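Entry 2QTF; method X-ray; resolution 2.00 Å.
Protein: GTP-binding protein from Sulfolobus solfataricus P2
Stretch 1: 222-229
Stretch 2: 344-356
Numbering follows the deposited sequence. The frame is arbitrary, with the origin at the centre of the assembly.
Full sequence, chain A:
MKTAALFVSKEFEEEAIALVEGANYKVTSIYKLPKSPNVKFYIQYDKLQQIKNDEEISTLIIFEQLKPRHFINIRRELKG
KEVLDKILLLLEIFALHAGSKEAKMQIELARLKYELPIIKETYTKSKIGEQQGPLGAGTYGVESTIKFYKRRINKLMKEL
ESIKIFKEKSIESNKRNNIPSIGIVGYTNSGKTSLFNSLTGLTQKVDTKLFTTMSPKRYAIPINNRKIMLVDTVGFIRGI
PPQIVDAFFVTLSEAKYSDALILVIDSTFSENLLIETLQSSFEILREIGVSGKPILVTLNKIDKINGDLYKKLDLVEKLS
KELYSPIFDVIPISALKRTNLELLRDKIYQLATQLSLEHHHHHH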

# COMPACT_ATOMS: atom_id res chain seq x y z
N PRO A 222 15.63 18.78 -3.30
CA PRO A 222 16.34 19.88 -2.65
C PRO A 222 15.34 20.72 -1.84
O PRO A 222 14.24 20.97 -2.36
CB PRO A 222 16.87 20.66 -3.86
CG PRO A 222 15.83 20.50 -4.98
CD PRO A 222 15.28 19.07 -4.73
N ILE A 223 15.63 21.05 -0.60
CA ILE A 223 14.84 22.04 0.08
C ILE A 223 15.85 23.03 0.66
O ILE A 223 16.75 22.64 1.33
CB ILE A 223 13.94 21.47 1.21
CG1 ILE A 223 12.94 20.47 0.61
CG2 ILE A 223 13.16 22.63 1.87
CD1 ILE A 223 11.97 19.67 1.75
N ASN A 224 15.76 24.30 0.26
CA ASN A 224 16.83 25.25 0.56
C ASN A 224 18.17 24.71 0.10
O ASN A 224 18.31 24.39 -1.04
CB ASN A 224 16.80 25.64 2.06
CG ASN A 224 15.45 26.27 2.45
OD1 ASN A 224 14.84 27.01 1.61
ND2 ASN A 224 14.88 25.84 3.61
N ASN A 225 19.10 24.54 1.00
CA ASN A 225 20.41 24.04 0.63
C ASN A 225 20.59 22.57 1.03
O ASN A 225 21.71 22.14 1.18
CB ASN A 225 21.46 24.89 1.36
CG ASN A 225 21.27 24.87 2.88
OD1 ASN A 225 20.17 24.61 3.41
ND2 ASN A 225 22.35 25.17 3.62
N ARG A 226 19.52 21.82 1.27
CA ARG A 226 19.69 20.43 1.72
C ARG A 226 19.02 19.51 0.77
O ARG A 226 17.95 19.84 0.20
CB ARG A 226 19.09 20.21 3.09
CG ARG A 226 19.95 20.83 4.13
CD ARG A 226 19.42 20.46 5.50
NE ARG A 226 19.98 21.40 6.47
CZ ARG A 226 21.09 21.18 7.14
NH1 ARG A 226 21.74 20.04 6.96
NH2 ARG A 226 21.53 22.09 8.00
N LYS A 227 19.62 18.34 0.59
CA LYS A 227 19.04 17.33 -0.28
C LYS A 227 18.42 16.28 0.67
O LYS A 227 19.08 15.93 1.65
CB LYS A 227 20.18 16.82 -1.19
CG LYS A 227 19.85 15.66 -2.07
CD LYS A 227 20.98 15.38 -3.17
CE LYS A 227 20.62 14.06 -3.98
NZ LYS A 227 21.75 13.56 -4.86
N ILE A 228 17.15 15.86 0.44
CA ILE A 228 16.40 14.93 1.31
C ILE A 228 15.85 13.81 0.47
O ILE A 228 15.31 14.09 -0.61
CB ILE A 228 15.22 15.63 2.05
CG1 ILE A 228 15.81 16.74 2.94
CG2 ILE A 228 14.38 14.67 2.89
CD1 ILE A 228 15.17 18.11 2.81
N MET A 229 16.03 12.57 0.93
CA MET A 229 15.52 11.36 0.23
C MET A 229 14.09 11.04 0.77
O MET A 229 13.91 10.72 1.95
CB MET A 229 16.46 10.15 0.47
CG MET A 229 15.98 8.85 -0.33
SD MET A 229 15.85 9.17 -2.07
CE MET A 229 17.49 9.12 -2.73
N LEU A 344 4.62 22.44 5.47
CA LEU A 344 5.06 21.04 5.40
C LEU A 344 6.55 21.09 4.88
O LEU A 344 7.47 20.45 5.45
CB LEU A 344 4.21 20.36 4.32
CG LEU A 344 4.75 18.96 3.84
CD1 LEU A 344 4.75 17.99 4.98
CD2 LEU A 344 3.94 18.34 2.63
N ARG A 345 6.77 21.81 3.77
CA ARG A 345 8.19 22.07 3.34
C ARG A 345 9.10 22.54 4.41
O ARG A 345 10.16 21.97 4.59
CB ARG A 345 8.18 23.09 2.12
CG ARG A 345 9.63 23.50 1.60
CD ARG A 345 9.46 24.62 0.49
NE ARG A 345 10.80 25.08 0.08
CZ ARG A 345 11.49 25.93 0.77
NH1 ARG A 345 10.93 26.45 1.87
NH2 ARG A 345 12.69 26.31 0.32
N ASP A 346 8.76 23.63 5.14
CA ASP A 346 9.61 24.13 6.16
C ASP A 346 9.85 23.11 7.31
O ASP A 346 10.94 23.03 7.90
CB ASP A 346 9.00 25.35 6.79
CG ASP A 346 9.01 26.59 5.81
OD1 ASP A 346 9.83 26.52 4.88
OD2 ASP A 346 8.17 27.49 6.00
N LYS A 347 8.81 22.39 7.68
CA LYS A 347 9.03 21.37 8.75
C LYS A 347 9.94 20.21 8.29
O LYS A 347 10.77 19.77 9.05
CB LYS A 347 7.71 20.79 9.24
CG LYS A 347 6.86 21.86 9.91
CD LYS A 347 7.48 22.15 11.31
CE LYS A 347 6.73 23.37 11.96
NZ LYS A 347 7.31 23.31 13.29
N ILE A 348 9.83 19.79 7.05
CA ILE A 348 10.78 18.80 6.52
C ILE A 348 12.22 19.28 6.48
O ILE A 348 13.15 18.59 6.91
CB ILE A 348 10.34 18.37 5.13
CG1 ILE A 348 9.06 17.46 5.31
CG2 ILE A 348 11.44 17.55 4.46
CD1 ILE A 348 8.36 17.28 4.00
N TYR A 349 12.40 20.53 6.03
CA TYR A 349 13.72 21.16 6.18
C TYR A 349 14.20 21.17 7.65
O TYR A 349 15.36 20.87 7.98
CB TYR A 349 13.72 22.65 5.61
CG TYR A 349 15.13 23.23 5.67
CD1 TYR A 349 16.10 22.82 4.72
CD2 TYR A 349 15.47 24.15 6.62
CE1 TYR A 349 17.41 23.34 4.75
CE2 TYR A 349 16.78 24.70 6.68
CZ TYR A 349 17.72 24.29 5.75
OH TYR A 349 18.99 24.81 5.81
N GLN A 350 13.35 21.55 8.57
CA GLN A 350 13.83 21.66 9.94
C GLN A 350 14.16 20.27 10.48
O GLN A 350 15.06 20.09 11.27
CB GLN A 350 12.75 22.23 10.84
CG GLN A 350 12.37 23.75 10.72
CD GLN A 350 10.96 24.06 11.36
OE1 GLN A 350 10.58 23.47 12.40
NE2 GLN A 350 10.18 24.96 10.70
N LEU A 351 13.38 19.27 10.07
CA LEU A 351 13.67 17.87 10.51
C LEU A 351 15.01 17.45 9.94
O LEU A 351 15.84 16.86 10.62
CB LEU A 351 12.53 16.95 9.99
CG LEU A 351 12.60 15.42 10.19
CD1 LEU A 351 12.91 15.09 11.66
CD2 LEU A 351 11.12 14.96 9.75
N ALA A 352 15.23 17.77 8.68
CA ALA A 352 16.44 17.37 7.94
C ALA A 352 17.70 18.04 8.58
O ALA A 352 18.75 17.39 8.80
CB ALA A 352 16.34 17.67 6.44
N THR A 353 17.53 19.28 9.00
CA THR A 353 18.52 20.02 9.80
C THR A 353 18.73 19.37 11.16
O THR A 353 19.87 19.10 11.53
CB THR A 353 18.06 21.51 10.00
OG1 THR A 353 17.88 22.08 8.69
CG2 THR A 353 19.15 22.28 10.73
N GLN A 354 17.65 19.11 11.92
CA GLN A 354 17.81 18.35 13.14
C GLN A 354 18.59 17.00 13.01
O GLN A 354 19.50 16.70 13.83
CB GLN A 354 16.50 18.16 13.86
CG GLN A 354 16.57 17.17 15.01
CD GLN A 354 15.21 17.01 15.68
OE1 GLN A 354 14.56 17.99 16.05
NE2 GLN A 354 14.78 15.77 15.85
N LEU A 355 18.28 16.23 11.97
CA LEU A 355 18.93 14.98 11.76
C LEU A 355 20.42 15.21 11.50
O LEU A 355 21.24 14.45 11.99
CB LEU A 355 18.31 14.23 10.59
CG LEU A 355 16.87 13.75 10.92
CD1 LEU A 355 16.19 13.30 9.65
CD2 LEU A 355 16.92 12.66 12.03
N SER A 356 20.72 16.18 10.63
CA SER A 356 22.09 16.41 10.24
C SER A 356 22.79 17.04 11.41
O SER A 356 23.74 16.45 11.90
CB SER A 356 22.15 17.33 9.06
OG SER A 356 22.09 18.64 9.61
O HOH W 1 14.12 25.06 -2.16
O HOH W 2 12.65 26.33 5.23
O HOH W 3 22.25 25.62 6.55

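A tight hairpin lies across a helix here. Residues 222-223 and 226-229 are strands joined by a type II' turn from Ile 223 to Arg 226, closed by paired backbone hydrogen bonds: Ile 223 N to Arg 226 O at 2.7 Å and Arg 226 N to Ile 223 O at 2.9 Å. Asn 224 takes the first corner of the turn with phi/psi of 53/-120, a positive phi that few side-chain-bearing residues adopt. The helix, 344-355, keeps regular i to i+4 hydrogen bonds and crosses strand 226-229 almost at a right angle, 96°, with the axes 9.5 Å apart at closest approach. Backbones come nearest where Ile 223 CA sits 6.3 Å from Tyr 349 CA; farther along, Ile 228 CA and Ala 352 CA are 7.1 Å apart.

Strand alternation sets the first rule: Arg 226 and Ile 228 direct their CA-to-CB bonds toward the helix, while Lys 227 between them points away. The helix answers with Ile 348 and Ala 352, one turn apart and both pointing toward the hairpin. Ile 223 CD1 packs on Ile 348 CG2 at 3.5 Å, and Ile 228 CG1 meets Ala 352 CB at 3.7 Å, where the branched isoleucine packs against the small alanine. These four residues make a compact apolar patch.

Tyr 349, whose CA-to-CB bond points sideways, swings its ring in to contact Ile 223, Asn 224, Asn 225 and Arg 226, and has the largest covered area of any residue here. Asn 224 ND2 lies over one ring face, 3.3 Å from Tyr 349 CG, while Tyr 349 OH donates a 2.7 Å hydrogen bond to Asn 225 OD1 near the ring plane. The other corner amide is used too: Arg 345 NH2 donates to Asn 224 OD1 at 2.6 Å, with Ile 223 CG2 over one face of the guanidinium. Arg 345 NH1 also forms a salt bridge with Asp 346 OD1, 3.2 Å. Water 2 links Asn 224 ND2 to Asp 346 OD1, 2.8 Å from each.

Arg 226 extends past the side of the helix. Its CD lies 3.6 Å from Tyr 349 CE1, and Thr 353 CA sits over one face of its guanidinium. Thr 353 OG1 donates to Tyr 349 O at 2.9 Å, and Ser 356 OG to Thr 353 O at 3.0 Å, so both hydroxyls are tied back to the helix backbone beside the arginine.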